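Local coordinates for protein Ara h 8 allergen isoform (Arachis hypogaea, PDB 6V8M) that binds the dye 8-anilino-1-naphthalene sulfonate in the crystal and, as a peanut allergen of the Bet v 1 (PR-10) family, probably carries small hydrophobic ligands, at residues Pro36-Ile41 / Lys54-Val59; Ser65-Lys70 / Thr89-Ile94; Tyr83-Gly88 / Val98-Lys103. All coordinates share one frame; numbering follows the deposited sequence.

In the fold
All three contacts involve one antiparallel sheet, where strands 38-45, 53-59, 64-75, 80-86 and 95-107 are successive neighbours. Interactions 1 and 3 each join the two strands of a hairpin. Interaction 1 lies at the sheet's edge strand and carries a beta bulge, whereas interaction 3 sits nearer the centre of the chain, with regular pairing and a near-parallel, slipped aromatic pair. Interaction 2 is a surface contact: a loop after strand 80-86 is set against strand 64-75 through a few polar bonds. Interaction 2 touches both others, by backbone pairing of 64-75 with 53-59 and with 80-86. The chain E dye touches residues of all three, so each contributes to that pocket.

Interaction 1: Pro36-Ile41 / Lys54-Val59; sequences PAIQSI and KKVTAV. With 2AN (8-anilino-1-naphthalene sulfonate), chain G; 2AN (8-anilino-1-naphthalene sulfonate), chain E; 2AN (8-anilino-1-naphthalene sulfonate), chain D.
Strands 38-41 and 54-59 run antiparallel, their axes 4.4 Å apart at closest and at 169° to each other. The pairing slips by one residue: Ile-38 faces Ala-58 and Ile-41 faces Val-56 as non-hydrogen-bonded pairs, while Gln-39 and Ser-40 both face Thr-57. Thr-57 O therefore takes two bonds in its carbonyl plane, from Gln-39 N at 2.7 Å and, longer, from Ser-40 N. Thr-57 N returns a nearly straight bond to Ser-40 O at 2.9 Å. Ala-37 O is also gripped twice: Val-59 N arrives in the carbonyl plane at 2.8 Å, and the bent side chain of Gln-39 brings NE2 in above that plane. One water joins Ser-40 OG, Thr-57 OG1 and Lys-55 O. On the other face, Ile-41 CG1 lies alongside Val-56 CG2 at 4.0 Å, and Ile-38 CG2 crosses Val-56 CG1 obliquely. Ile-38 CD1 reaches between two dyes, 3.7 Å from O3 of the chain E molecule, and Ala-58 CB comes 3.5 Å from its C13. Lys-55, fully extended, runs along the naphthalene of the chain G dye and gives NZ to its O2 at 2.8 Å, while making a cation-pi contact with Tyr-66. This is a classic bulge in an edge hairpin of the Bet v 1 fold, whose Ile-38, Val-56 and Ala-58 line the ligand cavity.

Interaction 2: Ser65-Lys70 / Thr89-Ile94; sequences SYVLHK and TGFQEI. With 2AN (8-anilino-1-naphthalene sulfonate), chain E; 2AN (8-anilino-1-naphthalene sulfonate), chain G; 2AN (8-anilino-1-naphthalene sulfonate), chain F; SO4 (sulfate ion), chain I.
Tyr-66 leaves strand 65-70 with CB pointing away from the loop 89-94, yet its ring meets Thr-89. CG stands between the backbone N and the carbonyl carbon, the crowded position (chi1 65°), and the ring is turned nearly square to the CA-CB-CG plane (chi2 89°). Along one side of the ring, CD2 comes 3.3 Å from Thr-89 OG1 and CE2 lies a little farther from the same oxygen. Thr-89 N sits over the ring's centre on one face. At the tip, CZ and OH approach the naphthalene of the chain G dye, with OH 3.1 Å from its C6, while the chain F dye has C4 at the ring edge. The backbone of Tyr-66 holds the loop from both ends of the residue: its N donates to Thr-89 OG1 at 3.1 Å, and its O accepts from Gly-90 N at 2.8 Å, the donor standing above the carbonyl plane. Ser-65 OG lies 3.2 Å from Gly-90 CA and also touches C14 on the phenyl ring of the chain E dye, so glycine, serine and dye pack tightly. Val-67 CG1 packs on Phe-91 CB at 3.9 Å, and CG2 turns to the chain E dye. Further along, His-69 NE2 donates to sulfonate O1 of that dye at 2.9 Å, an interaction whose charge would probably favour a protonated ring. Segment 89-94 belongs to the loop connecting strands 80-86 and 95-107 of the Bet v 1 (PR-10) fold, here bordering the chain E dye's pocket, which Ser-65, Val-67, His-69, Gly-90 and Gln-92 help to form.

Interaction 3: Tyr83-Gly88 / Val98-Lys103; sequences YTISGG and VSFKTK. With 2AN (8-anilino-1-naphthalene sulfonate), chain F; 2AN (8-anilino-1-naphthalene sulfonate), chain E; 2AN (8-anilino-1-naphthalene sulfonate), chain C.
The hairpin of strands 80-86 and 95-107 forms part of the curved antiparallel sheet of the Bet v 1 fold, and here its strands meet at 160° between N-to-C directions. Tyr-83 with Phe-100 and Ile-85 with Val-98 are hydrogen-bonded pairs, each closed by two backbone bonds. The shortest, Phe-100 N to Tyr-83 O at 2.7 Å, runs nearly along the C=O axis. Between them, Thr-84 and Ser-99 form a non-hydrogen-bonded pair whose side chains share the other face: Ser-99 OG donates to Thr-84 OG1 at 2.9 Å, and Thr-84 OG1 is also bonded to Asp-72. On the cavity face, the rings of Tyr-83 and Phe-100 lie nearly parallel, planes at 6° and centroids 4.6 Å apart, but are slid so far that they barely overlap. Tyr-83 CE2 lies 3.4 Å from Phe-100 CD1, and its OH stands above the rim of the Phe-100 ring. The face contact comes from Phe-100 CB, over the Tyr-83 ring and 3.7 Å from its centroid, a CH-pi contact. Tyr-83 reaches this position with CG in the crowded place between backbone N and carbonyl carbon (chi1 57°). Ile-85 CD1, the tip, touches both Phe-100 CE1 (3.7 Å) and the naphthalene of the chain E dye. Beyond the strand, Gly-87 and Gly-88 take positive phi, and Gly-87 CA comes 3.0 Å from sulfonate O1 of the chain F dye. Helix 129-152 also packs on Phe-100 through Val-135 and Ser-139, so this aromatic pair belongs to the wall of the hydrophobic cavity between sheet and long C-terminal helix characteristic of PR-10 proteins.

Interaction 1: Pro36-Ile41 / Lys54-Val59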
# COMPACT_ATOMS: atom_id res chain seq x y z
N PRO A 36 -0.89 -0.45 -15.12
CA PRO A 36 -0.83 0.53 -16.21
C PRO A 36 -1.16 1.96 -15.73
O PRO A 36 -0.50 2.87 -16.14
CB PRO A 36 -1.89 0.00 -17.18
CG PRO A 36 -1.90 -1.50 -16.95
CD PRO A 36 -1.75 -1.61 -15.44
N ALA A 37 -2.16 2.10 -14.86
CA ALA A 37 -2.64 3.44 -14.42
C ALA A 37 -1.56 4.16 -13.63
O ALA A 37 -1.58 5.40 -13.67
CB ALA A 37 -3.88 3.36 -13.58
N ILE A 38 -0.71 3.45 -12.87
CA ILE A 38 0.33 4.17 -12.08
C ILE A 38 1.50 4.53 -12.99
O ILE A 38 2.14 3.60 -13.60
CB ILE A 38 0.76 3.36 -10.86
CG1 ILE A 38 -0.43 3.15 -9.91
CG2 ILE A 38 1.92 4.05 -10.17
CD1 ILE A 38 -0.21 2.05 -8.89
N GLN A 39 1.76 5.84 -13.11
CA GLN A 39 2.79 6.38 -14.03
C GLN A 39 4.15 6.38 -13.34
O GLN A 39 5.16 6.06 -14.01
CB GLN A 39 2.45 7.81 -14.44
CG GLN A 39 1.14 7.94 -15.17
CD GLN A 39 1.04 7.03 -16.37
OE1 GLN A 39 1.71 7.23 -17.39
NE2 GLN A 39 0.14 6.06 -16.27
N SER A 40 4.18 6.71 -12.05
CA SER A 40 5.48 6.91 -11.38
C SER A 40 5.33 6.84 -9.89
O SER A 40 4.29 7.23 -9.37
CB SER A 40 6.11 8.21 -11.82
OG SER A 40 5.26 9.32 -11.54
N ILE A 41 6.40 6.35 -9.27
CA ILE A 41 6.61 6.46 -7.80
C ILE A 41 7.96 7.14 -7.63
O ILE A 41 8.98 6.60 -8.07
CB ILE A 41 6.49 5.11 -7.10
CG1 ILE A 41 5.10 4.49 -7.33
CG2 ILE A 41 6.85 5.28 -5.63
CD1 ILE A 41 4.85 3.15 -6.65
N LYS A 54 7.11 9.64 -0.59
CA LYS A 54 7.01 9.33 -2.02
C LYS A 54 5.82 10.05 -2.62
O LYS A 54 4.77 10.22 -1.97
CB LYS A 54 6.81 7.83 -2.28
CG LYS A 54 7.60 6.90 -1.39
CD LYS A 54 7.31 5.45 -1.68
CE LYS A 54 7.96 4.50 -0.70
NZ LYS A 54 7.54 3.10 -0.95
N LYS A 55 5.97 10.37 -3.89
CA LYS A 55 4.86 10.93 -4.68
C LYS A 55 4.44 9.84 -5.67
O LYS A 55 5.28 9.41 -6.48
CB LYS A 55 5.31 12.19 -5.40
CG LYS A 55 4.21 12.91 -6.16
CD LYS A 55 4.76 14.07 -6.96
CE LYS A 55 3.63 14.84 -7.60
NZ LYS A 55 4.07 15.63 -8.77
N VAL A 56 3.18 9.45 -5.61
CA VAL A 56 2.65 8.43 -6.54
C VAL A 56 1.73 9.11 -7.53
O VAL A 56 0.74 9.67 -7.12
CB VAL A 56 1.92 7.28 -5.84
CG1 VAL A 56 1.40 6.33 -6.90
CG2 VAL A 56 2.75 6.55 -4.79
N THR A 57 2.08 9.05 -8.81
CA THR A 57 1.31 9.69 -9.90
C THR A 57 0.57 8.60 -10.69
O THR A 57 1.20 7.64 -11.12
CB THR A 57 2.20 10.54 -10.81
OG1 THR A 57 2.78 11.56 -9.99
CG2 THR A 57 1.41 11.19 -11.92
N ALA A 58 -0.72 8.82 -10.96
CA ALA A 58 -1.55 7.85 -11.68
C ALA A 58 -2.46 8.56 -12.68
O ALA A 58 -2.83 9.73 -12.44
CB ALA A 58 -2.35 7.02 -10.70
N VAL A 59 -2.86 7.85 -13.72
CA VAL A 59 -3.94 8.34 -14.63
C VAL A 59 -5.22 7.59 -14.24
O VAL A 59 -5.24 6.35 -14.38
CB VAL A 59 -3.59 8.15 -16.11
CG1 VAL A 59 -4.77 8.52 -17.00
CG2 VAL A 59 -2.35 8.93 -16.48
C1 2AN G . 6.57 17.10 -5.72
C2 2AN G . 6.67 16.69 -4.43
C3 2AN G . 5.60 16.82 -3.54
C4 2AN G . 4.44 17.40 -3.94
C5 2AN G . 4.29 17.86 -5.27
C6 2AN G . 3.08 18.46 -5.70
C7 2AN G . 2.93 18.91 -6.97
C8 2AN G . 3.97 18.76 -7.90
N 2AN G . 7.66 16.98 -6.62
S 2AN G . 6.38 18.03 -8.80
C9 2AN G . 5.16 18.20 -7.54
C10 2AN G . 5.37 17.71 -6.20
C11 2AN G . 8.70 16.04 -6.65
C12 2AN G . 9.90 16.31 -6.00
C13 2AN G . 10.94 15.40 -6.04
C14 2AN G . 10.80 14.22 -6.74
C15 2AN G . 9.62 13.95 -7.40
C16 2AN G . 8.58 14.85 -7.36
O1 2AN G . 5.69 18.47 -10.13
O2 2AN G . 6.68 16.65 -8.95
O3 2AN G . 7.45 18.95 -8.53
C1 2AN E . -4.07 5.73 -4.06
C2 2AN E . -5.21 6.42 -3.76
C3 2AN E . -6.10 5.98 -2.78
C4 2AN E . -5.89 4.78 -2.19
C5 2AN E . -4.74 4.02 -2.46
C6 2AN E . -4.54 2.79 -1.79
C7 2AN E . -3.46 2.04 -2.02
C8 2AN E . -2.47 2.47 -2.91
N 2AN E . -3.24 6.13 -5.11
S 2AN E . -1.19 4.11 -4.52
C9 2AN E . -2.63 3.62 -3.62
C10 2AN E . -3.78 4.47 -3.42
C11 2AN E . -3.51 7.09 -6.12
C12 2AN E . -2.40 7.73 -6.66
C13 2AN E . -2.58 8.73 -7.61
C14 2AN E . -3.84 9.08 -8.03
C15 2AN E . -4.94 8.45 -7.50
C16 2AN E . -4.78 7.45 -6.54
O1 2AN E . -0.94 5.48 -4.16
O2 2AN E . -0.13 3.19 -4.22
O3 2AN E . -1.49 4.07 -6.03
C1 2AN D . -5.18 0.70 -9.47
C2 2AN D . -4.46 0.17 -8.45
C3 2AN D . -3.77 0.99 -7.54
C4 2AN D . -3.79 2.33 -7.70
C5 2AN D . -4.52 2.93 -8.74
C6 2AN D . -4.55 4.34 -8.86
C7 2AN D . -5.27 4.93 -9.83
C8 2AN D . -6.03 4.17 -10.73
N 2AN D . -5.81 -0.16 -10.36
S 2AN D . -7.06 1.96 -11.87
C9 2AN D . -6.00 2.80 -10.70
C10 2AN D . -5.26 2.12 -9.66
C11 2AN D . -6.46 -1.37 -10.10
C12 2AN D . -7.04 -1.64 -8.86
C13 2AN D . -7.69 -2.85 -8.65
C14 2AN D . -7.77 -3.78 -9.66
C15 2AN D . -7.21 -3.51 -10.89
C16 2AN D . -6.54 -2.32 -11.11
O1 2AN D . -7.96 1.17 -11.08
O2 2AN D . -7.64 2.93 -12.74
O3 2AN D . -6.15 1.04 -12.72
O HOH W 1 5.17 10.53 -9.06

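Interaction 2: Ser65-Lys70 / Thr89-Ile94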
# COMPACT_ATOMS: atom_id res chain seq x y z
N SER A 65 -3.28 12.53 -11.65
CA SER A 65 -3.33 13.07 -10.27
C SER A 65 -2.29 12.34 -9.43
O SER A 65 -1.64 11.44 -9.96
CB SER A 65 -4.73 13.02 -9.70
OG SER A 65 -5.18 11.69 -9.55
N TYR A 66 -2.07 12.80 -8.21
CA TYR A 66 -1.04 12.17 -7.34
C TYR A 66 -1.53 12.13 -5.91
O TYR A 66 -2.40 12.88 -5.49
CB TYR A 66 0.30 12.90 -7.48
CG TYR A 66 0.25 14.33 -6.98
CD1 TYR A 66 0.52 14.61 -5.66
CD2 TYR A 66 -0.11 15.38 -7.80
CE1 TYR A 66 0.44 15.89 -5.15
CE2 TYR A 66 -0.19 16.68 -7.31
CZ TYR A 66 0.10 16.94 -5.98
OH TYR A 66 0.01 18.19 -5.45
N VAL A 67 -0.90 11.23 -5.15
CA VAL A 67 -1.02 11.17 -3.68
C VAL A 67 0.40 11.05 -3.11
O VAL A 67 1.33 10.72 -3.87
CB VAL A 67 -1.92 10.02 -3.20
CG1 VAL A 67 -3.29 10.08 -3.83
CG2 VAL A 67 -1.26 8.68 -3.46
N LEU A 68 0.54 11.32 -1.82
CA LEU A 68 1.83 11.21 -1.12
C LEU A 68 1.78 10.02 -0.19
O LEU A 68 0.71 9.73 0.40
CB LEU A 68 2.16 12.51 -0.38
CG LEU A 68 2.26 13.79 -1.23
CD1 LEU A 68 2.69 14.94 -0.34
CD2 LEU A 68 3.23 13.64 -2.39
N HIS A 69 2.89 9.30 -0.10
CA HIS A 69 3.07 8.18 0.86
C HIS A 69 4.18 8.54 1.82
O HIS A 69 5.19 9.09 1.37
CB HIS A 69 3.51 6.90 0.17
CG HIS A 69 2.49 6.19 -0.62
ND1 HIS A 69 2.53 4.82 -0.79
CD2 HIS A 69 1.46 6.65 -1.37
CE1 HIS A 69 1.56 4.47 -1.60
NE2 HIS A 69 0.88 5.56 -1.95
N LYS A 70 4.05 8.18 3.09
CA LYS A 70 5.18 8.28 4.04
C LYS A 70 5.45 6.90 4.65
O LYS A 70 4.50 6.26 5.09
CB LYS A 70 4.85 9.28 5.13
CG LYS A 70 5.96 9.53 6.13
CD LYS A 70 5.46 10.22 7.37
CE LYS A 70 6.55 10.74 8.28
NZ LYS A 70 5.99 11.07 9.61
N THR A 89 -3.74 15.61 -5.25
CA THR A 89 -4.94 15.83 -6.10
C THR A 89 -5.74 14.53 -6.29
O THR A 89 -6.97 14.65 -6.56
CB THR A 89 -4.48 16.42 -7.43
OG1 THR A 89 -3.42 15.62 -7.97
CG2 THR A 89 -3.97 17.83 -7.29
N GLY A 90 -5.09 13.37 -6.13
CA GLY A 90 -5.67 12.04 -6.38
C GLY A 90 -6.43 11.51 -5.18
O GLY A 90 -7.14 10.51 -5.34
N PHE A 91 -6.27 12.15 -4.03
CA PHE A 91 -6.72 11.59 -2.73
C PHE A 91 -8.17 12.00 -2.45
O PHE A 91 -8.53 13.18 -2.71
CB PHE A 91 -5.78 12.03 -1.61
CG PHE A 91 -5.81 11.13 -0.40
CD1 PHE A 91 -5.73 9.75 -0.53
CD2 PHE A 91 -5.93 11.67 0.86
CE1 PHE A 91 -5.71 8.92 0.60
CE2 PHE A 91 -5.96 10.84 1.98
CZ PHE A 91 -5.85 9.47 1.84
N GLN A 92 -9.00 11.07 -1.95
CA GLN A 92 -10.43 11.35 -1.66
C GLN A 92 -10.50 12.62 -0.79
O GLN A 92 -9.74 12.72 0.19
CB GLN A 92 -11.11 10.14 -1.00
CG GLN A 92 -11.51 9.03 -1.97
CD GLN A 92 -10.42 8.00 -2.18
OE1 GLN A 92 -9.25 8.21 -1.87
NE2 GLN A 92 -10.80 6.85 -2.72
N GLU A 93 -11.39 13.55 -1.14
CA GLU A 93 -11.63 14.82 -0.40
C GLU A 93 -11.98 14.52 1.07
O GLU A 93 -11.51 15.24 1.96
CB GLU A 93 -12.81 15.60 -0.99
N ILE A 94 -12.77 13.47 1.31
CA ILE A 94 -13.30 13.17 2.67
C ILE A 94 -12.18 12.63 3.60
O ILE A 94 -12.41 12.61 4.82
CB ILE A 94 -14.52 12.22 2.59
CG1 ILE A 94 -15.36 12.22 3.87
CG2 ILE A 94 -14.12 10.79 2.23
CD1 ILE A 94 -15.80 13.59 4.29
C1 2AN E . -4.07 5.73 -4.06
C2 2AN E . -5.21 6.42 -3.76
C3 2AN E . -6.10 5.98 -2.78
C4 2AN E . -5.89 4.78 -2.19
C5 2AN E . -4.74 4.02 -2.46
C6 2AN E . -4.54 2.79 -1.79
C7 2AN E . -3.46 2.04 -2.02
C8 2AN E . -2.47 2.47 -2.91
N 2AN E . -3.24 6.13 -5.11
S 2AN E . -1.19 4.11 -4.52
C9 2AN E . -2.63 3.62 -3.62
C10 2AN E . -3.78 4.47 -3.42
C11 2AN E . -3.51 7.09 -6.12
C12 2AN E . -2.40 7.73 -6.66
C13 2AN E . -2.58 8.73 -7.61
C14 2AN E . -3.84 9.08 -8.03
C15 2AN E . -4.94 8.45 -7.50
C16 2AN E . -4.78 7.45 -6.54
O1 2AN E . -0.94 5.48 -4.16
O2 2AN E . -0.13 3.19 -4.22
O3 2AN E . -1.49 4.07 -6.03
C1 2AN G . 6.57 17.10 -5.72
C2 2AN G . 6.67 16.69 -4.43
C3 2AN G . 5.60 16.82 -3.54
C4 2AN G . 4.44 17.40 -3.94
C5 2AN G . 4.29 17.86 -5.27
C6 2AN G . 3.08 18.46 -5.70
C7 2AN G . 2.93 18.91 -6.97
C8 2AN G . 3.97 18.76 -7.90
N 2AN G . 7.66 16.98 -6.62
S 2AN G . 6.38 18.03 -8.80
C9 2AN G . 5.16 18.20 -7.54
C10 2AN G . 5.37 17.71 -6.20
C11 2AN G . 8.70 16.04 -6.65
C12 2AN G . 9.90 16.31 -6.00
C13 2AN G . 10.94 15.40 -6.04
C14 2AN G . 10.80 14.22 -6.74
C15 2AN G . 9.62 13.95 -7.40
C16 2AN G . 8.58 14.85 -7.36
O1 2AN G . 5.69 18.47 -10.13
O2 2AN G . 6.68 16.65 -8.95
O3 2AN G . 7.45 18.95 -8.53
C1 2AN F . -0.91 18.23 0.77
C2 2AN F . 0.43 18.22 0.54
C3 2AN F . 0.94 18.37 -0.75
C4 2AN F . 0.10 18.52 -1.80
C5 2AN F . -1.30 18.52 -1.62
C6 2AN F . -2.15 18.67 -2.74
C7 2AN F . -3.49 18.67 -2.61
C8 2AN F . -4.07 18.52 -1.34
N 2AN F . -1.32 18.03 2.12
S 2AN F . -4.18 18.24 1.29
C9 2AN F . -3.29 18.37 -0.22
C10 2AN F . -1.86 18.37 -0.31
C11 2AN F . -0.49 17.34 3.05
C12 2AN F . 0.28 18.03 3.98
C13 2AN F . 1.11 17.35 4.85
C14 2AN F . 1.20 15.97 4.81
C15 2AN F . 0.46 15.28 3.88
C16 2AN F . -0.38 15.95 3.00
O1 2AN F . -3.77 16.89 1.95
O2 2AN F . -5.57 18.19 0.96
O3 2AN F . -3.73 19.27 2.17
S SO4 I . -13.51 12.78 -4.14
O1 SO4 I . -14.83 13.25 -4.44
O2 SO4 I . -13.56 11.79 -3.10
O3 SO4 I . -12.93 12.20 -5.33
O4 SO4 I . -12.69 13.88 -3.71

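Interaction 3: Tyr83-Gly88 / Val98-Lys103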
# COMPACT_ATOMS: atom_id res chain seq x y z
N TYR A 83 2.93 2.34 6.43
CA TYR A 83 2.98 3.55 5.57
C TYR A 83 1.66 4.28 5.69
O TYR A 83 0.59 3.65 5.97
CB TYR A 83 3.30 3.20 4.12
CG TYR A 83 2.33 2.21 3.51
CD1 TYR A 83 2.48 0.86 3.71
CD2 TYR A 83 1.35 2.64 2.65
CE1 TYR A 83 1.60 -0.05 3.13
CE2 TYR A 83 0.47 1.74 2.06
CZ TYR A 83 0.59 0.39 2.31
OH TYR A 83 -0.25 -0.54 1.73
N THR A 84 1.71 5.56 5.37
CA THR A 84 0.53 6.43 5.43
C THR A 84 0.34 7.07 4.07
O THR A 84 1.35 7.60 3.53
CB THR A 84 0.62 7.45 6.55
OG1 THR A 84 0.64 6.79 7.80
CG2 THR A 84 -0.55 8.38 6.55
N ILE A 85 -0.87 7.01 3.54
CA ILE A 85 -1.22 7.77 2.30
C ILE A 85 -1.95 9.03 2.74
O ILE A 85 -2.90 8.95 3.51
CB ILE A 85 -2.05 6.88 1.34
CG1 ILE A 85 -1.31 5.58 1.04
CG2 ILE A 85 -2.41 7.67 0.08
CD1 ILE A 85 -2.06 4.66 0.12
N SER A 86 -1.55 10.19 2.21
CA SER A 86 -2.17 11.48 2.58
C SER A 86 -1.88 12.50 1.50
O SER A 86 -0.80 12.41 0.88
CB SER A 86 -1.63 11.95 3.88
OG SER A 86 -2.36 13.08 4.34
N GLY A 87 -2.81 13.42 1.28
CA GLY A 87 -2.54 14.58 0.41
C GLY A 87 -2.52 14.21 -1.04
O GLY A 87 -2.35 13.01 -1.38
N GLY A 88 -2.57 15.26 -1.85
CA GLY A 88 -2.40 15.22 -3.29
C GLY A 88 -3.75 15.35 -3.96
O GLY A 88 -4.77 15.24 -3.27
N VAL A 98 -4.88 7.78 5.30
CA VAL A 98 -5.06 6.33 5.60
C VAL A 98 -3.71 5.74 6.01
O VAL A 98 -2.75 5.87 5.25
CB VAL A 98 -5.68 5.56 4.42
CG1 VAL A 98 -6.01 4.15 4.84
CG2 VAL A 98 -6.91 6.24 3.87
N SER A 99 -3.64 5.15 7.20
CA SER A 99 -2.43 4.51 7.76
C SER A 99 -2.58 3.00 7.64
O SER A 99 -3.59 2.45 8.09
CB SER A 99 -2.16 4.95 9.18
OG SER A 99 -1.86 6.35 9.14
N PHE A 100 -1.58 2.39 7.03
CA PHE A 100 -1.50 0.94 6.83
C PHE A 100 -0.38 0.38 7.69
O PHE A 100 0.71 0.94 7.70
CB PHE A 100 -1.16 0.63 5.38
CG PHE A 100 -2.18 1.06 4.38
CD1 PHE A 100 -2.27 2.40 3.99
CD2 PHE A 100 -3.03 0.15 3.81
CE1 PHE A 100 -3.22 2.80 3.07
CE2 PHE A 100 -3.97 0.55 2.88
CZ PHE A 100 -4.05 1.87 2.51
N LYS A 101 -0.66 -0.72 8.35
CA LYS A 101 0.36 -1.58 9.00
C LYS A 101 0.26 -2.96 8.35
O LYS A 101 -0.86 -3.52 8.28
CB LYS A 101 0.16 -1.63 10.52
CG LYS A 101 0.17 -0.27 11.20
CD LYS A 101 -0.08 -0.29 12.69
CE LYS A 101 0.94 -1.12 13.42
NZ LYS A 101 0.68 -1.15 14.89
N THR A 102 1.37 -3.43 7.79
CA THR A 102 1.39 -4.73 7.08
C THR A 102 2.55 -5.56 7.63
O THR A 102 3.65 -5.02 7.92
CB THR A 102 1.45 -4.62 5.55
OG1 THR A 102 2.76 -4.31 5.07
CG2 THR A 102 0.46 -3.61 5.01
N LYS A 103 2.28 -6.83 7.81
CA LYS A 103 3.28 -7.83 8.22
C LYS A 103 3.01 -9.19 7.55
O LYS A 103 1.86 -9.67 7.56
CB LYS A 103 3.24 -7.95 9.75
CG LYS A 103 4.37 -8.81 10.30
CD LYS A 103 4.51 -8.86 11.79
CE LYS A 103 5.82 -9.49 12.26
NZ LYS A 103 6.23 -10.71 11.52
C1 2AN F . -0.91 18.23 0.77
C2 2AN F . 0.43 18.22 0.54
C3 2AN F . 0.94 18.37 -0.75
C4 2AN F . 0.10 18.52 -1.80
C5 2AN F . -1.30 18.52 -1.62
C6 2AN F . -2.15 18.67 -2.74
C7 2AN F . -3.49 18.67 -2.61
C8 2AN F . -4.07 18.52 -1.34
N 2AN F . -1.32 18.03 2.12
S 2AN F . -4.18 18.24 1.29
C9 2AN F . -3.29 18.37 -0.22
C10 2AN F . -1.86 18.37 -0.31
C11 2AN F . -0.49 17.34 3.05
C12 2AN F . 0.28 18.03 3.98
C13 2AN F . 1.11 17.35 4.85
C14 2AN F . 1.20 15.97 4.81
C15 2AN F . 0.46 15.28 3.88
C16 2AN F . -0.38 15.95 3.00
O1 2AN F . -3.77 16.89 1.95
O2 2AN F . -5.57 18.19 0.96
O3 2AN F . -3.73 19.27 2.17
C1 2AN E . -4.07 5.73 -4.06
C2 2AN E . -5.21 6.42 -3.76
C3 2AN E . -6.10 5.98 -2.78
C4 2AN E . -5.89 4.78 -2.19
C5 2AN E . -4.74 4.02 -2.46
C6 2AN E . -4.54 2.79 -1.79
C7 2AN E . -3.46 2.04 -2.02
C8 2AN E . -2.47 2.47 -2.91
N 2AN E . -3.24 6.13 -5.11
S 2AN E . -1.19 4.11 -4.52
C9 2AN E . -2.63 3.62 -3.62
C10 2AN E . -3.78 4.47 -3.42
C11 2AN E . -3.51 7.09 -6.12
C12 2AN E . -2.40 7.73 -6.66
C13 2AN E . -2.58 8.73 -7.61
C14 2AN E . -3.84 9.08 -8.03
C15 2AN E . -4.94 8.45 -7.50
C16 2AN E . -4.78 7.45 -6.54
O1 2AN E . -0.94 5.48 -4.16
O2 2AN E . -0.13 3.19 -4.22
O3 2AN E . -1.49 4.07 -6.03
C1 2AN C . -5.00 -4.65 2.64
C2 2AN C . -4.25 -3.52 2.78
C3 2AN C . -2.95 -3.43 2.24
C4 2AN C . -2.43 -4.49 1.58
C5 2AN C . -3.17 -5.68 1.41
C6 2AN C . -2.58 -6.76 0.71
C7 2AN C . -3.23 -7.92 0.52
C8 2AN C . -4.53 -8.08 1.02
N 2AN C . -6.30 -4.71 3.23
S 2AN C . -6.79 -7.48 2.21
C9 2AN C . -5.15 -7.07 1.70
C10 2AN C . -4.49 -5.80 1.94
C11 2AN C . -7.23 -3.67 3.41
C12 2AN C . -7.20 -2.53 2.63
C13 2AN C . -8.12 -1.52 2.84
C14 2AN C . -9.09 -1.64 3.81
C15 2AN C . -9.14 -2.78 4.58
C16 2AN C . -8.21 -3.79 4.39
O1 2AN C . -7.68 -6.48 1.71
O2 2AN C . -6.82 -7.41 3.72
O3 2AN C . -7.02 -8.82 1.77